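Local atomic coordinates of N-acetylcysteine deacetylase (Bacillus subtilis, PDB entry 1YSJ), a protein that probably hydrolyses N-acetylcysteine to cysteine and acetate with two bound divalent metal ions, a step in the use of S-(2-succino)cysteine as a sulfur source. Residues D99-Q104 / E372-A377; P45-Q50 / D116-A121; P90-R95 / G147-I152. The protein carries 1 engineered substitution. One frame throughout, in Å; residues are numbered along the deposited sequence.

Overall arrangement
Contacts 1 and 2 form one cluster of loops beside the dinuclear nickel site, with centres about 8 Å apart. They touch directly: Ser48 OG lies 2.7 Å from Asp99 OD2, and Glu46 O lies 2.7 Å from Ala100 N, both probable hydrogen bonds. Contact 1 supplies the nickel ligand His374. In contact 2 the side chain of His120 is about 8 Å from a nickel. Contact 3 belongs to the mixed sheet of the same domain, about 29 Å from contact 1 and about 27 Å from contact 2, centre to centre. Even so, the side chain of Arg95 comes within about 7 Å of a nickel. Segment 99-104 follows strand 91-97, which thus leads from contact 3 to contact 1.

Contact 1 (D99-Q104 / E372-A377); sequences DALPIQ and EWHHPA. With NI (nickel (II) ion), chain D.
A methyl of Leu101 lies squarely over the face of the nickel-bound imidazole of His374. Leu101 CD1 is 3.4 Å from the centroid of the His374 ring and 9° off the ring normal. This is a CH-pi contact. The two side chains cross at about a right angle. With CG anti to its carbonyl carbon (chi1 -76°), Leu101 brings both methyls to the ring, and its CD2 comes 3.8 Å from CE1 of His374. The ring's NE2 binds nickel at 2.3 Å. Waters 1 and 2, Glu158 and the bridging Cys122 also bind this ion.

Ile103 packs next to Leu101. Its CD1 meets the backbone O of His374 at 3.3 Å, while its CG2 branch packs against Pro376 CG at 4.1 Å. At the far end, Gln104 O touches Pro376 CB at 3.6 Å. His374 is the third residue of a type II beta turn, closed by His375 N and Glu372 O. Both segments are loops of the catalytic domain of an M20 peptidase, well apart in sequence.

The contact is made by van der Waals and CH-pi packing. Leu101 offers the ring no rival donor or acceptor. It probably limits tilting of the imidazole on that side while leaving NE2 to the nickel.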
# COMPACT_ATOMS: atom_id res chain seq x y z
N ASP A 99 -33.04 1.96 -5.45
CA ASP A 99 -32.08 2.38 -4.41
C ASP A 99 -31.33 3.69 -4.72
O ASP A 99 -31.08 4.01 -5.88
CB ASP A 99 -31.09 1.26 -4.08
CG ASP A 99 -30.23 0.85 -5.27
OD1 ASP A 99 -30.67 0.97 -6.44
OD2 ASP A 99 -29.10 0.37 -5.03
N ALA A 100 -30.98 4.42 -3.66
CA ALA A 100 -30.22 5.67 -3.77
C ALA A 100 -28.75 5.49 -3.37
O ALA A 100 -28.27 4.36 -3.26
CB ALA A 100 -30.88 6.75 -2.94
N LEU A 101 -28.05 6.60 -3.12
CA LEU A 101 -26.60 6.58 -2.89
C LEU A 101 -26.15 7.34 -1.65
O LEU A 101 -26.78 8.33 -1.27
CB LEU A 101 -25.87 7.11 -4.12
CG LEU A 101 -25.77 6.15 -5.31
CD1 LEU A 101 -25.58 6.93 -6.60
CD2 LEU A 101 -24.67 5.11 -5.12
N PRO A 102 -25.04 6.90 -1.02
CA PRO A 102 -24.48 7.58 0.15
C PRO A 102 -23.73 8.86 -0.23
O PRO A 102 -22.53 8.99 0.04
CB PRO A 102 -23.51 6.54 0.73
CG PRO A 102 -23.05 5.77 -0.47
CD PRO A 102 -24.25 5.69 -1.38
N ILE A 103 -24.44 9.80 -0.84
CA ILE A 103 -23.86 11.07 -1.24
C ILE A 103 -24.76 12.21 -0.75
O ILE A 103 -25.98 12.10 -0.79
CB ILE A 103 -23.71 11.16 -2.79
CG1 ILE A 103 -23.03 9.91 -3.35
CG2 ILE A 103 -22.92 12.42 -3.18
CD1 ILE A 103 -23.25 9.69 -4.84
N GLN A 104 -24.14 13.29 -0.28
CA GLN A 104 -24.88 14.49 0.14
C GLN A 104 -25.34 15.27 -1.08
O GLN A 104 -24.54 15.65 -1.94
CB GLN A 104 -24.00 15.37 1.05
CG GLN A 104 -24.59 16.73 1.41
CD GLN A 104 -25.79 16.63 2.35
OE1 GLN A 104 -25.73 15.96 3.38
NE2 GLN A 104 -26.87 17.32 2.00
N GLU A 372 -23.22 14.25 -14.70
CA GLU A 372 -23.22 12.81 -14.92
C GLU A 372 -23.71 12.05 -13.68
O GLU A 372 -23.82 12.63 -12.59
CB GLU A 372 -21.84 12.33 -15.38
CG GLU A 372 -20.69 12.65 -14.45
CD GLU A 372 -19.33 12.33 -15.07
OE1 GLU A 372 -19.12 12.63 -16.26
OE2 GLU A 372 -18.47 11.77 -14.35
N TRP A 373 -24.00 10.77 -13.86
CA TRP A 373 -24.46 9.93 -12.75
C TRP A 373 -23.54 10.06 -11.53
O TRP A 373 -22.31 10.15 -11.68
CB TRP A 373 -24.56 8.46 -13.18
CG TRP A 373 -25.41 8.20 -14.40
CD1 TRP A 373 -26.58 8.83 -14.74
CD2 TRP A 373 -25.17 7.23 -15.42
NE1 TRP A 373 -27.07 8.31 -15.92
CE2 TRP A 373 -26.22 7.32 -16.36
CE3 TRP A 373 -24.16 6.28 -15.63
CZ2 TRP A 373 -26.30 6.51 -17.49
CZ3 TRP A 373 -24.23 5.47 -16.77
CH2 TRP A 373 -25.30 5.59 -17.68
N HIS A 374 -24.15 10.10 -10.35
CA HIS A 374 -23.45 10.09 -9.05
C HIS A 374 -22.93 11.46 -8.58
O HIS A 374 -22.41 11.58 -7.47
CB HIS A 374 -22.34 9.04 -9.01
CG HIS A 374 -22.84 7.63 -9.00
ND1 HIS A 374 -22.27 6.64 -8.23
CD2 HIS A 374 -23.87 7.04 -9.66
CE1 HIS A 374 -22.92 5.50 -8.42
NE2 HIS A 374 -23.89 5.72 -9.29
N HIS A 375 -23.07 12.48 -9.41
CA HIS A 375 -22.68 13.82 -9.03
C HIS A 375 -23.67 14.37 -8.00
O HIS A 375 -24.87 14.14 -8.12
CB HIS A 375 -22.63 14.73 -10.26
CG HIS A 375 -21.88 16.00 -10.04
ND1 HIS A 375 -20.57 16.17 -10.43
CD2 HIS A 375 -22.25 17.17 -9.48
CE1 HIS A 375 -20.16 17.39 -10.11
NE2 HIS A 375 -21.17 18.02 -9.53
N PRO A 376 -23.17 15.07 -6.96
CA PRO A 376 -24.03 15.75 -5.97
C PRO A 376 -25.08 16.70 -6.57
O PRO A 376 -26.14 16.89 -5.97
CB PRO A 376 -23.03 16.54 -5.12
CG PRO A 376 -21.75 15.79 -5.24
CD PRO A 376 -21.74 15.23 -6.64
N ALA A 377 -24.78 17.28 -7.73
CA ALA A 377 -25.69 18.24 -8.38
C ALA A 377 -26.48 17.61 -9.54
O ALA A 377 -27.10 18.32 -10.32
CB ALA A 377 -24.92 19.47 -8.86
NI NI D . -25.54 4.41 -10.14
O HOH W 1 -26.72 2.89 -11.70
O HOH W 2 -24.15 3.70 -11.88

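Contact 2 (P45-Q50 / D116-A121); sequences PELSFQ and DGTMHA
Apolar contacts converge on the methyl of Thr118. Its CG2 lies 3.8 Å from CG of Pro45, and the same methyl is 3.8 Å from CD2 of Leu47. With OG1 anti to the carbonyl carbon (chi1 -54°), the methyl CG2 falls anti to the backbone N and lies between the proline ring and the leucine branch. Both pairs meet at an oblique angle. The proline ring also lies against the backbone: Pro45 CG is 3.7 Å from Thr118 O. That carbonyl has its polar partner elsewhere, in the hydroxyl of Ser113. Pro45 also meets His120, with CB of the proline 3.6 Å from CD2 of the imidazole.

The two segments are loops of the catalytic domain. Segment 45-50 joins helix 28-43 to helix 52-64. Segment 116-121 leads into helix 124-139. A type II beta turn from Leu47 to Gln50 shapes the first. An inverse gamma turn centred on His120 bends the second, just before the nickel ligands Cys122 and His124.

The polar link between the loops runs through water. Water 3 accepts a hydrogen bond from Glu46 N at 3.0 Å. It is also hydrogen-bonded to His120 NE2, again at 3.0 Å. Were this imidazole replaced by an alanine, water 3 would probably lose one of these two partners and a gap would be likely to open beside Pro45 CB.

The charged end of Glu46 turns to helix 52-64 instead. One carboxylate oxygen bonds to the hydroxyl of Thr54, and the other to the backbone N of Glu53. A backbone bond between Met119 and Leu101 also ties segment 116-121 to segment 99-104.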
# COMPACT_ATOMS: atom_id res chain seq x y z
N PRO A 45 -34.83 9.43 0.03
CA PRO A 45 -34.06 8.36 -0.59
C PRO A 45 -33.59 7.32 0.42
O PRO A 45 -33.34 7.65 1.59
CB PRO A 45 -32.87 9.10 -1.20
CG PRO A 45 -32.67 10.26 -0.34
CD PRO A 45 -34.01 10.66 0.20
N GLU A 46 -33.46 6.08 -0.03
CA GLU A 46 -32.98 5.00 0.82
C GLU A 46 -31.84 4.24 0.15
O GLU A 46 -31.78 4.15 -1.08
CB GLU A 46 -34.14 4.05 1.19
CG GLU A 46 -35.20 4.68 2.12
CD GLU A 46 -36.45 3.83 2.27
OE1 GLU A 46 -37.11 3.56 1.25
OE2 GLU A 46 -36.80 3.45 3.42
N LEU A 47 -30.93 3.71 0.96
CA LEU A 47 -29.76 2.97 0.45
C LEU A 47 -30.10 1.53 0.07
O LEU A 47 -31.15 1.02 0.45
CB LEU A 47 -28.62 3.03 1.48
CG LEU A 47 -28.12 4.44 1.83
CD1 LEU A 47 -27.16 4.44 3.01
CD2 LEU A 47 -27.46 5.10 0.63
N SER A 48 -29.21 0.89 -0.70
CA SER A 48 -29.33 -0.52 -1.11
C SER A 48 -29.75 -1.45 0.02
O SER A 48 -29.13 -1.45 1.08
CB SER A 48 -28.00 -1.02 -1.70
OG SER A 48 -27.67 -0.35 -2.91
N PHE A 49 -30.80 -2.23 -0.23
CA PHE A 49 -31.40 -3.17 0.74
C PHE A 49 -32.06 -2.52 1.98
O PHE A 49 -32.46 -3.21 2.91
CB PHE A 49 -30.41 -4.27 1.17
CG PHE A 49 -30.12 -5.28 0.10
CD1 PHE A 49 -28.81 -5.68 -0.16
CD2 PHE A 49 -31.16 -5.84 -0.66
CE1 PHE A 49 -28.54 -6.62 -1.15
CE2 PHE A 49 -30.89 -6.78 -1.65
CZ PHE A 49 -29.58 -7.17 -1.90
N GLN A 50 -32.17 -1.19 1.96
CA GLN A 50 -32.75 -0.43 3.07
C GLN A 50 -33.96 0.37 2.60
O GLN A 50 -34.41 1.31 3.27
CB GLN A 50 -31.71 0.51 3.69
CG GLN A 50 -30.51 -0.20 4.31
CD GLN A 50 -29.64 0.73 5.14
OE1 GLN A 50 -30.07 1.25 6.18
NE2 GLN A 50 -28.40 0.94 4.68
N ASP A 116 -29.80 13.79 4.99
CA ASP A 116 -28.42 14.25 4.75
C ASP A 116 -27.45 13.09 4.53
O ASP A 116 -27.40 12.15 5.32
CB ASP A 116 -27.94 15.13 5.91
CG ASP A 116 -28.68 16.47 6.00
OD1 ASP A 116 -28.51 17.15 7.03
OD2 ASP A 116 -29.41 16.85 5.05
N GLY A 117 -26.69 13.17 3.45
CA GLY A 117 -25.71 12.14 3.12
C GLY A 117 -26.27 11.03 2.23
O GLY A 117 -25.54 10.14 1.82
N THR A 118 -27.57 11.09 1.95
CA THR A 118 -28.22 10.17 1.02
C THR A 118 -28.90 10.96 -0.10
O THR A 118 -29.50 12.01 0.14
CB THR A 118 -29.22 9.23 1.74
OG1 THR A 118 -28.55 8.57 2.82
CG2 THR A 118 -29.76 8.16 0.79
N MSE A 119 -28.79 10.45 -1.33
CA MSE A 119 -29.36 11.11 -2.50
C MSE A 119 -29.60 10.15 -3.65
O MSE A 119 -28.78 9.27 -3.92
CB MSE A 119 -28.45 12.25 -2.97
CG MSE A 119 -28.79 12.78 -4.36
SE MSE A 119 -27.52 14.05 -5.10
CE MSE A 119 -25.93 13.41 -4.25
N HIS A 120 -30.71 10.36 -4.35
CA HIS A 120 -30.97 9.71 -5.62
C HIS A 120 -30.17 10.39 -6.74
O HIS A 120 -30.73 11.09 -7.58
CB HIS A 120 -32.48 9.73 -5.93
CG HIS A 120 -33.21 8.53 -5.42
ND1 HIS A 120 -32.98 7.26 -5.90
CD2 HIS A 120 -34.18 8.41 -4.48
CE1 HIS A 120 -33.77 6.41 -5.26
NE2 HIS A 120 -34.50 7.08 -4.39
N ALA A 121 -28.86 10.18 -6.73
CA ALA A 121 -27.94 10.83 -7.66
C ALA A 121 -27.76 10.06 -8.97
O ALA A 121 -26.90 10.39 -9.79
CB ALA A 121 -26.58 11.06 -6.98
O HOH W 3 -34.89 4.90 -2.38

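Contact 3 (P90-R95 / G147-I152)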
# COMPACT_ATOMS: atom_id res chain seq x y z
N PRO A 90 -47.37 -15.26 -23.54
CA PRO A 90 -46.07 -15.16 -22.88
C PRO A 90 -46.04 -14.10 -21.78
O PRO A 90 -46.86 -13.17 -21.79
CB PRO A 90 -45.10 -14.78 -24.02
CG PRO A 90 -45.96 -14.31 -25.14
CD PRO A 90 -47.28 -14.98 -24.99
N VAL A 91 -45.12 -14.26 -20.84
CA VAL A 91 -44.90 -13.29 -19.78
C VAL A 91 -43.62 -12.53 -20.09
O VAL A 91 -42.57 -13.14 -20.34
CB VAL A 91 -44.77 -13.97 -18.39
CG1 VAL A 91 -44.61 -12.93 -17.29
CG2 VAL A 91 -45.97 -14.86 -18.12
N ILE A 92 -43.70 -11.20 -20.08
CA ILE A 92 -42.51 -10.35 -20.21
C ILE A 92 -42.35 -9.47 -18.98
O ILE A 92 -43.31 -9.26 -18.23
CB ILE A 92 -42.50 -9.51 -21.51
CG1 ILE A 92 -43.67 -8.52 -21.55
CG2 ILE A 92 -42.48 -10.42 -22.75
CD1 ILE A 92 -43.42 -7.31 -22.45
N ALA A 93 -41.15 -8.96 -18.77
CA ALA A 93 -40.86 -8.19 -17.57
C ALA A 93 -40.34 -6.80 -17.89
O ALA A 93 -39.67 -6.60 -18.90
CB ALA A 93 -39.87 -8.95 -16.67
N ILE A 94 -40.68 -5.85 -17.03
CA ILE A 94 -40.17 -4.49 -17.13
C ILE A 94 -39.56 -4.10 -15.78
O ILE A 94 -40.20 -4.21 -14.73
CB ILE A 94 -41.25 -3.47 -17.57
CG1 ILE A 94 -41.77 -3.83 -18.97
CG2 ILE A 94 -40.69 -2.05 -17.56
CD1 ILE A 94 -42.99 -3.01 -19.41
N ARG A 95 -38.32 -3.64 -15.81
CA ARG A 95 -37.54 -3.47 -14.60
C ARG A 95 -37.20 -2.01 -14.31
O ARG A 95 -36.79 -1.27 -15.20
CB ARG A 95 -36.28 -4.33 -14.68
CG ARG A 95 -35.34 -4.26 -13.48
CD ARG A 95 -34.36 -3.10 -13.62
NE ARG A 95 -33.10 -3.38 -12.94
CZ ARG A 95 -31.96 -2.74 -13.17
NH1 ARG A 95 -31.91 -1.76 -14.05
NH2 ARG A 95 -30.87 -3.10 -12.50
N GLY A 147 -50.81 -11.27 -23.48
CA GLY A 147 -50.06 -11.97 -22.45
C GLY A 147 -49.96 -11.15 -21.19
O GLY A 147 -50.90 -10.44 -20.83
N THR A 148 -48.81 -11.25 -20.53
CA THR A 148 -48.66 -10.71 -19.19
C THR A 148 -47.39 -9.88 -19.05
O THR A 148 -46.33 -10.25 -19.56
CB THR A 148 -48.67 -11.86 -18.16
OG1 THR A 148 -49.93 -12.54 -18.23
CG2 THR A 148 -48.45 -11.35 -16.73
N VAL A 149 -47.51 -8.74 -18.38
CA VAL A 149 -46.35 -7.93 -18.03
C VAL A 149 -46.10 -8.01 -16.53
O VAL A 149 -46.96 -7.66 -15.71
CB VAL A 149 -46.49 -6.45 -18.47
CG1 VAL A 149 -45.21 -5.69 -18.17
CG2 VAL A 149 -46.82 -6.35 -19.96
N ARG A 150 -44.91 -8.48 -16.18
CA ARG A 150 -44.47 -8.50 -14.80
C ARG A 150 -43.58 -7.28 -14.55
O ARG A 150 -42.65 -7.01 -15.31
CB ARG A 150 -43.72 -9.80 -14.52
CG ARG A 150 -43.65 -10.19 -13.06
CD ARG A 150 -43.19 -11.62 -12.92
NE ARG A 150 -44.25 -12.57 -13.25
CZ ARG A 150 -44.07 -13.88 -13.42
NH1 ARG A 150 -42.86 -14.42 -13.30
NH2 ARG A 150 -45.11 -14.66 -13.72
N PHE A 151 -43.89 -6.52 -13.50
CA PHE A 151 -43.10 -5.35 -13.14
C PHE A 151 -42.17 -5.65 -11.97
O PHE A 151 -42.59 -6.18 -10.94
CB PHE A 151 -44.00 -4.15 -12.82
CG PHE A 151 -44.83 -3.70 -13.99
CD1 PHE A 151 -46.06 -4.31 -14.26
CD2 PHE A 151 -44.38 -2.68 -14.82
CE1 PHE A 151 -46.82 -3.90 -15.35
CE2 PHE A 151 -45.14 -2.27 -15.91
CZ PHE A 151 -46.36 -2.88 -16.17
N ILE A 152 -40.90 -5.30 -12.16
CA ILE A 152 -39.85 -5.58 -11.19
C ILE A 152 -39.29 -4.26 -10.66
O ILE A 152 -38.65 -3.50 -11.40
CB ILE A 152 -38.72 -6.44 -11.83
CG1 ILE A 152 -39.28 -7.78 -12.31
CG2 ILE A 152 -37.56 -6.65 -10.86
CD1 ILE A 152 -38.36 -8.54 -13.24
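Val91 and Thr148 stand side by side on two neighbouring parallel strands, with Val91 CG2 4.0 Å from Thr148 CB. Next to them Arg150 bends at its third torsion (chi3 -76°). Val91 CG1 lies against one face of the guanidinium, toward its rim, 4.0 Å from Arg150 NH2. On the same side of the sheet, Ile152 CD1 packs over the small Ala93, 3.8 Å from its CB.

The opposite face is built from Ile92, Ile94, Val149 and Phe151. Ile94 CD1 rests against both Val149 CG1, at 3.7 Å, and Phe151 CE2, at 4.2 Å. Within its own strand, Val149 CG1 also lies over the phenylalanine ring toward its rim. Helix 124-139 packs on this side, with Ile131 touching both Ile94 and Phe151. Strand 91-97, this helix and strand 148-154 form a beta-alpha-beta crossover.

Gly147 fits where a side chain would not: a beta carbon there would run into Pro90 O. Five backbone hydrogen bonds join the strands, from Thr148 N to Pro90 O at one end to Ile152 N to Ile94 O at the other.

Both arginines find their polar partners beyond these two segments. Arg150 bonds to Glu82 and to the carbonyls of Val171 and Asn173. Arg95 bonds to Glu349, Asp350 and, further along strand 148-154, Gln154. Between the segments, backbone bonds and side-chain packing do the joining, while the arginine charges are met elsewhere.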